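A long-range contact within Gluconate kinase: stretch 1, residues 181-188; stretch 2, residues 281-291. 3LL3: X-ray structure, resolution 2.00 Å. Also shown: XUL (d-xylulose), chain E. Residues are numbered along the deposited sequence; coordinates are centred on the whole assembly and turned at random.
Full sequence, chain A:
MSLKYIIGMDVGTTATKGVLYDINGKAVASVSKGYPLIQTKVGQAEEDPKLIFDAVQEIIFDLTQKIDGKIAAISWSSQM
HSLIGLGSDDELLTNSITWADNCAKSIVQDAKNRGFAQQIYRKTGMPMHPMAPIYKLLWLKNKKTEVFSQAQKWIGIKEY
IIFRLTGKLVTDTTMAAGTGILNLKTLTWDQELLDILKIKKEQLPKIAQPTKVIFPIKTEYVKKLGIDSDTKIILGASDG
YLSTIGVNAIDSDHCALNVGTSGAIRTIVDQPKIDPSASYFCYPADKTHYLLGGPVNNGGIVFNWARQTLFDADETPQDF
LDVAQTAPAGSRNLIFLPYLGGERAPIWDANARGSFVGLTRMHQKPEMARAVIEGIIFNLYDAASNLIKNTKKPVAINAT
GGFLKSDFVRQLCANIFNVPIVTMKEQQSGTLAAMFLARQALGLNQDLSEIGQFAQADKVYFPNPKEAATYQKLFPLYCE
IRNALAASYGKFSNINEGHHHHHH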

ATOM      1  N   ILE A 181     -18.545 -23.601 -23.874  1.00 26.05           N
ATOM      2  CA  ILE A 181     -18.652 -24.536 -25.000  1.00 25.14           C
ATOM      3  C   ILE A 181     -19.670 -24.021 -26.015  1.00 26.59           C
ATOM      4  O   ILE A 181     -19.721 -24.499 -27.143  1.00 25.22           O
ATOM      5  CB  ILE A 181     -19.066 -25.942 -24.529  1.00 25.54           C
ATOM      6  CG1 ILE A 181     -18.214 -26.375 -23.340  1.00 26.34           C
ATOM      7  CG2 ILE A 181     -18.942 -26.974 -25.668  1.00 27.12           C
ATOM      8  CD1 ILE A 181     -18.706 -27.672 -22.692  1.00 27.02           C
ATOM      9  N   LEU A 182     -20.463 -23.024 -25.620  1.00 25.17           N
ATOM     10  CA  LEU A 182     -21.516 -22.498 -26.492  1.00 23.05           C
ATOM     11  C   LEU A 182     -20.947 -21.487 -27.478  1.00 25.09           C
ATOM     12  O   LEU A 182     -20.395 -20.465 -27.078  1.00 25.12           O
ATOM     13  CB  LEU A 182     -22.613 -21.836 -25.663  1.00 25.01           C
ATOM     14  CG  LEU A 182     -23.843 -21.349 -26.440  1.00 24.74           C
ATOM     15  CD1 LEU A 182     -24.719 -22.524 -26.835  1.00 25.98           C
ATOM     16  CD2 LEU A 182     -24.659 -20.297 -25.652  1.00 24.56           C
ATOM     17  N   ASN A 183     -21.099 -21.762 -28.768  1.00 27.24           N
ATOM     18  CA  ASN A 183     -20.629 -20.854 -29.808  1.00 25.63           C
ATOM     19  C   ASN A 183     -21.459 -19.567 -29.838  1.00 27.20           C
ATOM     20  O   ASN A 183     -22.684 -19.611 -29.850  1.00 27.41           O
ATOM     21  CB  ASN A 183     -20.642 -21.538 -31.186  1.00 27.33           C
ATOM     22  CG  ASN A 183     -19.972 -20.698 -32.272  1.00 27.62           C
ATOM     23  OD1 ASN A 183     -18.800 -20.893 -32.579  1.00 33.17           O
ATOM     24  ND2 ASN A 183     -20.706 -19.756 -32.843  1.00 28.11           N
ATOM     25  N   LEU A 184     -20.785 -18.426 -29.868  1.00 27.23           N
ATOM     26  CA  LEU A 184     -21.473 -17.137 -29.816  1.00 28.46           C
ATOM     27  C   LEU A 184     -22.324 -16.872 -31.053  1.00 30.01           C
ATOM     28  O   LEU A 184     -23.377 -16.255 -30.956  1.00 29.10           O
ATOM     29  CB  LEU A 184     -20.473 -15.997 -29.645  1.00 24.53           C
ATOM     30  CG  LEU A 184     -19.857 -15.820 -28.257  1.00 27.23           C
ATOM     31  CD1 LEU A 184     -18.744 -14.819 -28.320  1.00 24.90           C
ATOM     32  CD2 LEU A 184     -20.887 -15.364 -27.235  1.00 27.13           C
ATOM     33  N   LYS A 185     -21.856 -17.332 -32.211  1.00 30.18           N
ATOM     34  CA  LYS A 185     -22.534 -17.057 -33.481  1.00 33.94           C
ATOM     35  C   LYS A 185     -23.676 -18.017 -33.811  1.00 30.94           C
ATOM     36  O   LYS A 185     -24.679 -17.613 -34.386  1.00 32.95           O
ATOM     37  CB  LYS A 185     -21.535 -17.061 -34.636  1.00 36.42           C
ATOM     38  CG  LYS A 185     -20.731 -15.785 -34.766  1.00 40.28           C
ATOM     39  CD  LYS A 185     -19.498 -16.026 -35.640  1.00 47.02           C
ATOM     40  CE  LYS A 185     -18.480 -14.894 -35.498  1.00 51.28           C
ATOM     41  NZ  LYS A 185     -17.094 -15.348 -35.828  1.00 60.23           N
ATOM     42  N   THR A 186     -23.517 -19.289 -33.471  1.00 31.78           N
ATOM     43  CA  THR A 186     -24.538 -20.280 -33.793  1.00 29.62           C
ATOM     44  C   THR A 186     -25.522 -20.468 -32.647  1.00 31.56           C
ATOM     45  O   THR A 186     -26.668 -20.876 -32.864  1.00 31.07           O
ATOM     46  CB  THR A 186     -23.913 -21.638 -34.112  1.00 29.69           C
ATOM     47  OG1 THR A 186     -23.309 -22.175 -32.929  1.00 28.58           O
ATOM     48  CG2 THR A 186     -22.860 -21.491 -35.208  1.00 31.51           C
ATOM     49  N   LEU A 187     -25.081 -20.153 -31.427  1.00 28.61           N
ATOM     50  CA  LEU A 187     -25.862 -20.459 -30.226  1.00 26.81           C
ATOM     51  C   LEU A 187     -26.191 -21.953 -30.118  1.00 31.22           C
ATOM     52  O   LEU A 187     -27.228 -22.343 -29.580  1.00 29.66           O
ATOM     53  CB  LEU A 187     -27.130 -19.600 -30.138  1.00 29.68           C
ATOM     54  CG  LEU A 187     -26.858 -18.092 -30.186  1.00 32.40           C
ATOM     55  CD1 LEU A 187     -28.089 -17.280 -29.851  1.00 31.08           C
ATOM     56  CD2 LEU A 187     -25.688 -17.719 -29.255  1.00 28.30           C
ATOM     57  N   THR A 188     -25.301 -22.790 -30.637  1.00 30.78           N
ATOM     58  CA  THR A 188     -25.301 -24.190 -30.239  1.00 31.16           C
ATOM     59  C   THR A 188     -23.861 -24.570 -29.877  1.00 29.12           C
ATOM     60  O   THR A 188     -22.970 -23.731 -29.971  1.00 29.04           O
ATOM     61  CB  THR A 188     -25.893 -25.099 -31.327  1.00 34.41           C
ATOM     62  OG1 THR A 188     -26.039 -26.434 -30.805  1.00 38.13           O
ATOM     63  CG2 THR A 188     -25.019 -25.082 -32.566  1.00 30.23           C
ATOM     64  N   PHE A 281     -16.929 -11.030 -19.824  1.00 23.23           N
ATOM     65  CA  PHE A 281     -17.543 -12.165 -20.476  1.00 22.52           C
ATOM     66  C   PHE A 281     -18.621 -11.684 -21.432  1.00 23.87           C
ATOM     67  O   PHE A 281     -19.116 -10.557 -21.311  1.00 23.43           O
ATOM     68  CB  PHE A 281     -18.113 -13.166 -19.455  1.00 21.98           C
ATOM     69  CG  PHE A 281     -19.238 -12.606 -18.569  1.00 23.23           C
ATOM     70  CD1 PHE A 281     -20.465 -12.238 -19.111  1.00 22.53           C
ATOM     71  CD2 PHE A 281     -19.068 -12.496 -17.200  1.00 23.95           C
ATOM     72  CE1 PHE A 281     -21.499 -11.769 -18.310  1.00 22.57           C
ATOM     73  CE2 PHE A 281     -20.097 -12.011 -16.378  1.00 25.86           C
ATOM     74  CZ  PHE A 281     -21.315 -11.652 -16.939  1.00 24.22           C
ATOM     75  N   CYS A 282     -18.980 -12.538 -22.378  1.00 21.63           N
ATOM     76  CA  CYS A 282     -20.157 -12.314 -23.213  1.00 24.06           C
ATOM     77  C   CYS A 282     -20.976 -13.604 -23.244  1.00 24.41           C
ATOM     78  O   CYS A 282     -20.551 -14.599 -23.846  1.00 25.22           O
ATOM     79  CB  CYS A 282     -19.763 -11.859 -24.619  1.00 23.25           C
ATOM     80  SG  CYS A 282     -21.127 -11.757 -25.827  1.00 26.71           S
ATOM     81  N   TYR A 283     -22.118 -13.593 -22.552  1.00 21.66           N
ATOM     82  CA  TYR A 283     -22.977 -14.772 -22.392  1.00 23.32           C
ATOM     83  C   TYR A 283     -24.305 -14.527 -23.106  1.00 23.86           C
ATOM     84  O   TYR A 283     -25.130 -13.715 -22.641  1.00 22.40           O
ATOM     85  CB  TYR A 283     -23.298 -15.068 -20.913  1.00 22.31           C
ATOM     86  CG  TYR A 283     -22.107 -15.327 -20.005  1.00 24.92           C
ATOM     87  CD1 TYR A 283     -20.913 -15.845 -20.508  1.00 23.99           C
ATOM     88  CD2 TYR A 283     -22.193 -15.091 -18.632  1.00 24.67           C
ATOM     89  CE1 TYR A 283     -19.836 -16.101 -19.674  1.00 25.11           C
ATOM     90  CE2 TYR A 283     -21.113 -15.331 -17.790  1.00 26.37           C
ATOM     91  CZ  TYR A 283     -19.938 -15.840 -18.321  1.00 26.86           C
ATOM     92  OH  TYR A 283     -18.862 -16.098 -17.505  1.00 27.86           O
ATOM     93  N   PRO A 284     -24.523 -15.223 -24.231  1.00 21.25           N
ATOM     94  CA  PRO A 284     -25.790 -15.073 -24.967  1.00 23.76           C
ATOM     95  C   PRO A 284     -27.023 -15.377 -24.107  1.00 24.37           C
ATOM     96  O   PRO A 284     -26.959 -16.239 -23.221  1.00 23.39           O
ATOM     97  CB  PRO A 284     -25.675 -16.117 -26.094  1.00 24.02           C
ATOM     98  CG  PRO A 284     -24.216 -16.331 -26.286  1.00 22.85           C
ATOM     99  CD  PRO A 284     -23.562 -16.099 -24.929  1.00 22.77           C
ATOM    100  N   ALA A 285     -28.128 -14.684 -24.375  1.00 24.45           N
ATOM    101  CA  ALA A 285     -29.419 -14.999 -23.764  1.00 25.23           C
ATOM    102  C   ALA A 285     -30.380 -15.510 -24.854  1.00 25.08           C
ATOM    103  O   ALA A 285     -31.225 -16.382 -24.622  1.00 24.31           O
ATOM    104  CB  ALA A 285     -29.992 -13.749 -23.062  1.00 24.82           C
ATOM    105  N   ASP A 286     -30.237 -14.944 -26.046  1.00 24.78           N
ATOM    106  CA  ASP A 286     -30.925 -15.425 -27.241  1.00 27.43           C
ATOM    107  C   ASP A 286     -30.283 -14.705 -28.406  1.00 31.08           C
ATOM    108  O   ASP A 286     -29.224 -14.073 -28.246  1.00 27.33           O
ATOM    109  CB  ASP A 286     -32.425 -15.158 -27.184  1.00 26.86           C
ATOM    110  CG  ASP A 286     -32.743 -13.697 -26.923  1.00 31.41           C
ATOM    111  OD1 ASP A 286     -32.397 -12.834 -27.765  1.00 31.08           O
ATOM    112  OD2 ASP A 286     -33.340 -13.412 -25.868  1.00 34.44           O
ATOM    113  N   LYS A 287     -30.888 -14.794 -29.580  1.00 30.69           N
ATOM    114  CA  LYS A 287     -30.198 -14.305 -30.774  1.00 33.64           C
ATOM    115  C   LYS A 287     -29.942 -12.801 -30.773  1.00 32.23           C
ATOM    116  O   LYS A 287     -29.025 -12.328 -31.435  1.00 32.41           O
ATOM    117  CB  LYS A 287     -30.941 -14.712 -32.052  1.00 37.18           C
ATOM    118  CG  LYS A 287     -30.572 -16.100 -32.547  1.00 42.02           C
ATOM    119  CD  LYS A 287     -29.072 -16.205 -32.838  1.00 40.51           C
ATOM    120  CE  LYS A 287     -28.654 -15.335 -34.007  1.00 39.36           C
ATOM    121  NZ  LYS A 287     -27.346 -15.804 -34.549  1.00 36.43           N
ATOM    122  N   THR A 288     -30.746 -12.051 -30.030  1.00 31.85           N
ATOM    123  CA  THR A 288     -30.638 -10.596 -30.048  1.00 33.36           C
ATOM    124  C   THR A 288     -30.381  -9.972 -28.672  1.00 32.71           C
ATOM    125  O   THR A 288     -30.590  -8.776 -28.490  1.00 31.38           O
ATOM    126  CB  THR A 288     -31.907  -9.961 -30.660  1.00 35.24           C
ATOM    127  OG1 THR A 288     -33.032 -10.225 -29.809  1.00 34.26           O
ATOM    128  CG2 THR A 288     -32.171 -10.543 -32.060  1.00 34.99           C
ATOM    129  N   HIS A 289     -29.946 -10.787 -27.711  1.00 32.03           N
ATOM    130  CA  HIS A 289     -29.611 -10.307 -26.371  1.00 27.49           C
ATOM    131  C   HIS A 289     -28.382 -11.061 -25.847  1.00 26.90           C
ATOM    132  O   HIS A 289     -28.400 -12.290 -25.749  1.00 25.51           O
ATOM    133  CB  HIS A 289     -30.792 -10.474 -25.395  1.00 28.74           C
ATOM    134  CG  HIS A 289     -32.021  -9.718 -25.793  1.00 29.52           C
ATOM    135  ND1 HIS A 289     -32.905 -10.184 -26.744  1.00 32.21           N
ATOM    136  CD2 HIS A 289     -32.517  -8.531 -25.369  1.00 30.69           C
ATOM    137  CE1 HIS A 289     -33.892  -9.314 -26.889  1.00 35.19           C
ATOM    138  NE2 HIS A 289     -33.677  -8.299 -26.070  1.00 33.80           N
ATOM    139  N   TYR A 290     -27.334 -10.307 -25.515  1.00 24.46           N
ATOM    140  CA  TYR A 290     -26.068 -10.846 -25.035  1.00 26.28           C
ATOM    141  C   TYR A 290     -25.664 -10.155 -23.735  1.00 25.42           C
ATOM    142  O   TYR A 290     -25.626  -8.932 -23.662  1.00 26.14           O
ATOM    143  CB  TYR A 290     -24.978 -10.692 -26.121  1.00 24.03           C
ATOM    144  CG  TYR A 290     -25.397 -11.421 -27.374  1.00 27.84           C
ATOM    145  CD1 TYR A 290     -26.327 -10.862 -28.244  1.00 29.03           C
ATOM    146  CD2 TYR A 290     -24.936 -12.705 -27.643  1.00 26.64           C
ATOM    147  CE1 TYR A 290     -26.751 -11.541 -29.378  1.00 29.43           C
ATOM    148  CE2 TYR A 290     -25.367 -13.398 -28.774  1.00 27.84           C
ATOM    149  CZ  TYR A 290     -26.271 -12.809 -29.635  1.00 28.73           C
ATOM    150  OH  TYR A 290     -26.701 -13.491 -30.756  1.00 32.57           O
ATOM    151  N   LEU A 291     -25.372 -10.952 -22.713  1.00 24.47           N
ATOM    152  CA  LEU A 291     -25.025 -10.420 -21.408  1.00 22.85           C
ATOM    153  C   LEU A 291     -23.526 -10.202 -21.311  1.00 24.03           C
ATOM    154  O   LEU A 291     -22.736 -11.160 -21.367  1.00 23.40           O
ATOM    155  CB  LEU A 291     -25.517 -11.350 -20.292  1.00 23.49           C
ATOM    156  CG  LEU A 291     -25.289 -10.851 -18.855  1.00 22.12           C
ATOM    157  CD1 LEU A 291     -26.308  -9.773 -18.486  1.00 21.90           C
ATOM    158  CD2 LEU A 291     -25.405 -12.038 -17.892  1.00 22.52           C
TER
HETATM  159  C1  XUL E7778     -21.594 -14.753 -13.359  1.00 44.45           C
HETATM  160  C2  XUL E7778     -20.258 -15.458 -13.062  1.00 45.19           C
HETATM  161  C3  XUL E7778     -20.010 -16.116 -11.676  1.00 44.11           C
HETATM  162  C4  XUL E7778     -21.258 -16.307 -10.792  1.00 43.41           C
HETATM  163  C5  XUL E7778     -22.210 -17.411 -11.290  1.00 40.47           C
HETATM  164  O1  XUL E7778     -21.376 -13.375 -13.546  1.00 47.29           O
HETATM  165  O2  XUL E7778     -19.389 -15.451 -13.901  1.00 41.71           O
HETATM  166  O3  XUL E7778     -19.120 -15.317 -10.937  1.00 41.02           O
HETATM  167  O4  XUL E7778     -20.810 -16.643  -9.499  1.00 46.77           O
HETATM  168  O5  XUL E7778     -23.002 -17.914 -10.241  1.00 35.38           O
HETATM  169  O   HOH W   1     -25.394 -14.968 -32.533  1.00 32.96           O
HETATM  170  O   HOH W   2     -28.069 -18.609 -34.438  1.00 42.89           O

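Three leucines of a compact loop close over Pro284 and its neighbours, nearly a hundred residues further along the chain, burying 359 Å² between the two stretches. The loop is tied by backbone hydrogen bonds from Asn183 N to Thr188 O (3.0 Å) and from Leu187 N to Asn183 O (2.9 Å), and Thr188 N donates to Thr186 OG1 (3.1 Å), for which the p rotamer of Thr186 is suited. Leu187 takes left-handed backbone angles (57/31), and its CA-to-CB bond points toward the second stretch.

Pro284 is the common apolar partner. Its ring meets Leu182 (CD2 to Pro284 CG, 4.0 Å), Leu184 (CD2 to Pro284 CG, 3.6 Å) and Leu187 (CD2 to Pro284 CB, 3.5 Å). The leucines reach it differently. Leu182, with chi1 t and chi2 p, has its CA-to-CB bond toward the second stretch. Leu184 leaves its backbone sideways, and its m, t rotamer brings CD2 to Pro284 and also to Cys282, 3.9 Å from Cys282 SG and 3.5 Å from Cys282 O. Leu187, also m, t, divides its methyls: CD2 packs on Pro284, while CD1 lies 3.3 Å from Lys287 CD, a tight apolar contact with the aliphatic part of the lysine.

Lys287 starts sideways, but three successive m torsions (-85°, -59°, -67°) fold its chain back before a t chi4, so that NZ arrives over the loop backbone. There NZ makes a weak hydrogen bond to Lys185 O (3.2 Å) and donates to two waters, each at 2.9 Å. Water 1 donates hydrogen bonds to Leu184 O (2.9 Å) and Tyr290 OH (2.7 Å); water 2 donates to Thr186 O (3.1 Å). The ammonium group thus serves loop carbonyls directly and through water, while the CA-to-CB bond of Lys185 points away from the second stretch.

Tyr290, chi1 m, has its CA-to-CB bond toward the first stretch, and its ring lies obliquely to Leu184 O and Leu187 CD2. Tyr290 OH donates to Lys287 O (2.7 Å) while accepting from water 1, so the phenol links the turn backbone to water 1.

The type I turn from Asp286 to His289 carries Lys287. The CA-to-CB bond of Asp286 points away from the first stretch, and its p rotamer places OD1 to accept from Thr288 N (2.9 Å) and His289 ND1 (2.9 Å), bracing the turn from within its own stretch. Along the strand, the CA-to-CB bond of Tyr283 points away from the first stretch; at the edge of its ring, Tyr283 OH lies 3.7 Å from O2 of d-xylulose.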